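PDB 3BMA: D-alanyl-lipoteichoic acid synthetase from Streptococcus pneumoniae, which probably takes part in the D-alanylation of lipoteichoic acid during cell wall biogenesis, as a membrane-associated member of the DltD family. Local coordinates for residues Q137-L151 against L162-T174. The protein carries 1 engineered substitution. Sequence-based numbering, arbitrary orientation.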
loop_
_atom_site.group_PDB
_atom_site.type_symbol
_atom_site.label_atom_id
_atom_site.label_comp_id
_atom_site.label_asym_id
_atom_site.label_seq_id
_atom_site.Cartn_x
_atom_site.Cartn_y
_atom_site.Cartn_z
ATOM N N GLN C 137 6.538 19.667 -1.072
ATOM C CA GLN C 137 5.565 20.740 -0.871
ATOM C C GLN C 137 5.145 20.805 0.593
ATOM O O GLN C 137 5.038 19.775 1.264
ATOM C CB GLN C 137 4.362 20.608 -1.818
ATOM C CG GLN C 137 3.573 19.304 -1.726
ATOM C CD GLN C 137 2.515 19.321 -0.637
ATOM O OE1 GLN C 137 1.982 20.373 -0.292
ATOM N NE2 GLN C 137 2.218 18.153 -0.082
ATOM N N SER C 138 4.930 22.019 1.084
ATOM C CA SER C 138 4.603 22.219 2.491
ATOM C C SER C 138 3.173 22.710 2.701
ATOM O O SER C 138 2.824 23.158 3.794
ATOM C CB SER C 138 5.616 23.164 3.143
ATOM O OG SER C 138 5.648 24.422 2.496
ATOM N N GLY C 139 2.354 22.625 1.653
ATOM C CA GLY C 139 0.933 22.979 1.726
ATOM C C GLY C 139 0.645 24.472 1.793
ATOM O O GLY C 139 -0.484 24.889 2.080
ATOM N N ASP C 140 1.664 25.278 1.510
ATOM C CA ASP C 140 1.565 26.730 1.599
ATOM C C ASP C 140 1.037 27.377 0.308
ATOM O O ASP C 140 0.428 26.707 -0.531
ATOM C CB ASP C 140 2.924 27.322 2.005
ATOM C CG ASP C 140 4.068 26.898 1.081
ATOM O OD1 ASP C 140 3.835 26.215 0.055
ATOM O OD2 ASP C 140 5.219 27.258 1.393
ATOM N N GLN C 141 1.278 28.678 0.165
ATOM C CA GLN C 141 0.883 29.438 -1.020
ATOM C C GLN C 141 1.774 29.107 -2.220
ATOM O O GLN C 141 1.326 29.164 -3.363
ATOM C CB GLN C 141 0.927 30.941 -0.716
ATOM C CG GLN C 141 0.243 31.849 -1.745
ATOM C CD GLN C 141 -1.260 31.642 -1.832
ATOM O OE1 GLN C 141 -1.934 31.419 -0.823
ATOM N NE2 GLN C 141 -1.796 31.724 -3.047
ATOM N N ALA C 142 3.031 28.763 -1.950
ATOM C CA ALA C 142 3.961 28.331 -2.991
ATOM C C ALA C 142 3.519 27.016 -3.645
ATOM O O ALA C 142 3.625 26.864 -4.859
ATOM C CB ALA C 142 5.371 28.208 -2.432
ATOM N N SER C 143 3.007 26.087 -2.836
ATOM C CA SER C 143 2.530 24.794 -3.334
ATOM C C SER C 143 1.222 24.934 -4.105
ATOM O O SER C 143 1.019 24.257 -5.108
ATOM C CB SER C 143 2.357 23.795 -2.185
ATOM O OG SER C 143 1.059 23.866 -1.613
ATOM N N GLN C 144 0.344 25.813 -3.624
ATOM C CA GLN C 144 -0.949 26.062 -4.254
ATOM C C GLN C 144 -0.796 26.769 -5.602
ATOM O O GLN C 144 -1.499 26.442 -6.560
ATOM C CB GLN C 144 -1.851 26.872 -3.314
ATOM C CG GLN C 144 -3.307 27.022 -3.772
ATOM C CD GLN C 144 -3.559 28.285 -4.581
ATOM O OE1 GLN C 144 -3.159 29.382 -4.188
ATOM N NE2 GLN C 144 -4.236 28.134 -5.714
ATOM N N TYR C 145 0.124 27.730 -5.668
ATOM C CA TYR C 145 0.356 28.480 -6.896
ATOM C C TYR C 145 1.023 27.620 -7.977
ATOM O O TYR C 145 0.628 27.672 -9.145
ATOM C CB TYR C 145 1.162 29.774 -6.639
ATOM C CG TYR C 145 1.514 30.487 -7.924
ATOM C CD1 TYR C 145 0.559 31.232 -8.613
ATOM C CD2 TYR C 145 2.789 30.374 -8.478
ATOM C CE1 TYR C 145 0.872 31.859 -9.808
ATOM C CE2 TYR C 145 3.110 30.995 -9.669
ATOM C CZ TYR C 145 2.150 31.731 -10.329
ATOM O OH TYR C 145 2.471 32.338 -11.521
ATOM N N ALA C 146 2.028 26.843 -7.584
ATOM C CA ALA C 146 2.799 26.027 -8.528
ATOM C C ALA C 146 1.982 24.875 -9.107
ATOM O O ALA C 146 2.206 24.465 -10.249
ATOM C CB ALA C 146 4.069 25.502 -7.870
ATOM N N ALA C 147 1.041 24.361 -8.312
ATOM C CA ALA C 147 0.105 23.335 -8.766
ATOM C C ALA C 147 -0.833 23.901 -9.813
ATOM O O ALA C 147 -1.145 23.231 -10.798
ATOM C CB ALA C 147 -0.691 22.784 -7.597
ATOM N N THR C 148 -1.281 25.136 -9.578
ATOM C CA THR C 148 -2.160 25.867 -10.489
ATOM C C THR C 148 -1.473 26.077 -11.834
ATOM O O THR C 148 -2.074 25.848 -12.882
ATOM C CB THR C 148 -2.574 27.229 -9.885
ATOM O OG1 THR C 148 -3.124 27.023 -8.578
ATOM C CG2 THR C 148 -3.604 27.940 -10.755
ATOM N N ARG C 149 -0.207 26.488 -11.794
ATOM C CA ARG C 149 0.582 26.681 -13.009
ATOM C C ARG C 149 0.822 25.382 -13.768
ATOM O O ARG C 149 0.905 25.396 -14.994
ATOM C CB ARG C 149 1.913 27.362 -12.695
ATOM C CG ARG C 149 1.767 28.796 -12.240
ATOM C CD ARG C 149 1.322 29.701 -13.370
ATOM N NE ARG C 149 2.455 30.252 -14.104
ATOM C CZ ARG C 149 2.356 30.849 -15.286
ATOM N NH1 ARG C 149 1.176 30.970 -15.879
ATOM N NH2 ARG C 149 3.439 31.329 -15.879
ATOM N N LEU C 150 0.922 24.270 -13.038
ATOM C CA LEU C 150 1.093 22.947 -13.646
ATOM C C LEU C 150 -0.141 22.482 -14.414
ATOM O O LEU C 150 -0.021 21.949 -15.515
ATOM C CB LEU C 150 1.488 21.902 -12.599
ATOM C CG LEU C 150 2.958 21.491 -12.518
ATOM C CD1 LEU C 150 3.124 20.428 -11.451
ATOM C CD2 LEU C 150 3.472 20.982 -13.850
ATOM N N LEU C 151 -1.318 22.706 -13.835
ATOM C CA LEU C 151 -2.588 22.345 -14.473
ATOM C C LEU C 151 -2.951 23.256 -15.648
ATOM O O LEU C 151 -3.751 22.878 -16.500
ATOM C CB LEU C 151 -3.722 22.324 -13.447
ATOM C CG LEU C 151 -3.702 21.190 -12.418
ATOM C CD1 LEU C 151 -4.515 21.563 -11.200
ATOM C CD2 LEU C 151 -4.197 19.875 -13.010
ATOM N N LEU C 162 -3.704 14.579 -7.351
ATOM C CA LEU C 162 -2.840 15.090 -6.295
ATOM C C LEU C 162 -2.500 16.559 -6.522
ATOM O O LEU C 162 -2.440 17.339 -5.573
ATOM C CB LEU C 162 -1.564 14.244 -6.198
ATOM C CG LEU C 162 -1.757 12.771 -5.814
ATOM C CD1 LEU C 162 -0.505 11.953 -6.081
ATOM C CD2 LEU C 162 -2.167 12.638 -4.370
ATOM N N VAL C 163 -2.290 16.918 -7.787
ATOM C CA VAL C 163 -2.006 18.295 -8.196
ATOM C C VAL C 163 -3.242 19.199 -8.024
ATOM O O VAL C 163 -3.121 20.328 -7.534
ATOM C CB VAL C 163 -1.444 18.346 -9.649
ATOM C CG1 VAL C 163 -1.110 19.764 -10.062
ATOM C CG2 VAL C 163 -0.192 17.482 -9.767
ATOM N N GLN C 164 -4.420 18.691 -8.400
ATOM C CA GLN C 164 -5.694 19.408 -8.215
ATOM C C GLN C 164 -6.021 19.707 -6.752
ATOM O O GLN C 164 -6.564 20.772 -6.449
ATOM C CB GLN C 164 -6.865 18.639 -8.836
ATOM C CG GLN C 164 -7.039 18.823 -10.339
ATOM C CD GLN C 164 -8.137 17.937 -10.923
ATOM O OE1 GLN C 164 -8.459 16.873 -10.382
ATOM N NE2 GLN C 164 -8.712 18.373 -12.039
ATOM N N LYS C 165 -5.707 18.762 -5.862
ATOM C CA LYS C 165 -5.881 18.938 -4.412
ATOM C C LYS C 165 -5.015 20.072 -3.878
ATOM O O LYS C 165 -5.472 20.881 -3.072
ATOM C CB LYS C 165 -5.562 17.646 -3.652
ATOM C CG LYS C 165 -6.714 16.659 -3.585
ATOM C CD LYS C 165 -6.472 15.585 -2.534
ATOM C CE LYS C 165 -7.670 14.650 -2.418
ATOM N NZ LYS C 165 -7.533 13.666 -1.302
ATOM N N LEU C 166 -3.768 20.124 -4.339
ATOM C CA LEU C 166 -2.847 21.195 -3.973
ATOM C C LEU C 166 -3.286 22.550 -4.522
ATOM O O LEU C 166 -3.168 23.562 -3.833
ATOM C CB LEU C 166 -1.425 20.871 -4.437
ATOM C CG LEU C 166 -0.667 19.740 -3.741
ATOM C CD1 LEU C 166 0.765 19.716 -4.236
ATOM C CD2 LEU C 166 -0.694 19.906 -2.234
ATOM N N ALA C 167 -3.806 22.551 -5.748
ATOM C CA ALA C 167 -4.301 23.764 -6.401
ATOM C C ALA C 167 -5.543 24.343 -5.719
ATOM O O ALA C 167 -5.725 25.559 -5.693
ATOM C CB ALA C 167 -4.587 23.489 -7.867
ATOM N N SER C 168 -6.382 23.472 -5.162
ATOM C CA SER C 168 -7.634 23.885 -4.526
ATOM C C SER C 168 -7.523 24.103 -3.015
ATOM O O SER C 168 -8.546 24.174 -2.328
ATOM C CB SER C 168 -8.734 22.861 -4.821
ATOM O OG SER C 168 -9.001 22.787 -6.208
ATOM N N LYS C 169 -6.288 24.205 -2.513
ATOM C CA LYS C 169 -5.977 24.332 -1.072
ATOM C C LYS C 169 -6.472 23.164 -0.196
ATOM O O LYS C 169 -6.556 23.290 1.029
ATOM C CB LYS C 169 -6.457 25.681 -0.497
ATOM C CG LYS C 169 -5.567 26.881 -0.805
ATOM C CD LYS C 169 -4.422 27.018 0.198
ATOM C CE LYS C 169 -3.691 28.343 0.023
ATOM N NZ LYS C 169 -2.645 28.546 1.063
ATOM N N GLU C 170 -6.792 22.037 -0.830
ATOM C CA GLU C 170 -7.249 20.847 -0.121
ATOM C C GLU C 170 -6.071 20.111 0.487
ATOM O O GLU C 170 -4.977 20.078 -0.089
ATOM C CB GLU C 170 -7.998 19.904 -1.059
ATOM C CG GLU C 170 -9.387 20.365 -1.467
ATOM C CD GLU C 170 -10.034 19.426 -2.469
ATOM O OE1 GLU C 170 -9.946 18.191 -2.285
ATOM O OE2 GLU C 170 -10.634 19.923 -3.443
ATOM N N GLU C 171 -6.301 19.526 1.657
ATOM C CA GLU C 171 -5.303 18.699 2.315
ATOM C C GLU C 171 -5.265 17.321 1.678
ATOM O O GLU C 171 -6.308 16.745 1.362
ATOM C CB GLU C 171 -5.605 18.566 3.805
ATOM C CG GLU C 171 -5.174 19.762 4.638
ATOM C CD GLU C 171 -5.081 19.437 6.118
ATOM O OE1 GLU C 171 -5.709 18.448 6.557
ATOM O OE2 GLU C 171 -4.375 20.173 6.841
ATOM N N LEU C 172 -4.054 16.805 1.485
ATOM C CA LEU C 172 -3.861 15.452 0.981
ATOM C C LEU C 172 -4.185 14.447 2.077
ATOM O O LEU C 172 -4.052 14.745 3.268
ATOM C CB LEU C 172 -2.429 15.253 0.476
ATOM C CG LEU C 172 -1.980 16.086 -0.730
ATOM C CD1 LEU C 172 -0.473 16.093 -0.844
ATOM C CD2 LEU C 172 -2.599 15.597 -2.021
ATOM N N SER C 173 -4.625 13.262 1.669
ATOM C CA SER C 173 -4.972 12.221 2.619
ATOM C C SER C 173 -3.738 11.420 3.035
ATOM O O SER C 173 -2.636 11.648 2.527
ATOM C CB SER C 173 -6.066 11.310 2.054
ATOM O OG SER C 173 -5.544 10.390 1.117
ATOM N N THR C 174 -3.942 10.498 3.972
ATOM C CA THR C 174 -2.889 9.632 4.487
ATOM C C THR C 174 -2.432 8.628 3.419
ATOM O O THR C 174 -1.235 8.337 3.300
ATOM C CB THR C 174 -3.359 8.906 5.782
ATOM O OG1 THR C 174 -3.989 9.851 6.657
ATOM C CG2 THR C 174 -2.193 8.264 6.510
#
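Q144 bonds to the carboxy-terminal end of helix 160-167: its NE2 donates to A167 O at 3.0 Å, the N-H...O angle being 150° and the acceptor somewhat tilted out of the amide plane. CG stands anti to the backbone N (chi1 -171°), and the bend at chi2 brings NE2 to A167 O, close to the plane of that carbonyl. The Q144 backbone approaches as well, CA lying 3.4 Å from L166 O in a CA-H...O contact. A147, with only a methyl group, fits in the close approach: its CB sits 3.5 Å from V163 O and also meets the CB atoms of L166 and A167. The axes of 141-151 and 162-167 approach to 7.8 Å and cross at -128°. One turn on, L151 and V163 run alongside each other, pointing opposite ways, with L151 CG 3.8 Å from V163 CG1, while L151 CD1 reaches A167 CB and Q164 CG. At the other end the Q137 amide lies against the L166 methyls, Q137 OE1 3.3 Å from L166 CD2, with NE2 turned to L172 CD1. The poorly ordered K169 lays its aliphatic chain along Q144 CG. D140 caps helix 141-153, its OD1 accepting from S143 N, and its OD2 forms a salt bridge with K287. This helical pair lies at the periphery of the chain: helix 127-136 packs on V163 and L166, helix 274-287 covers A142, Y145 and A146, and L172 leads into helix 174-194.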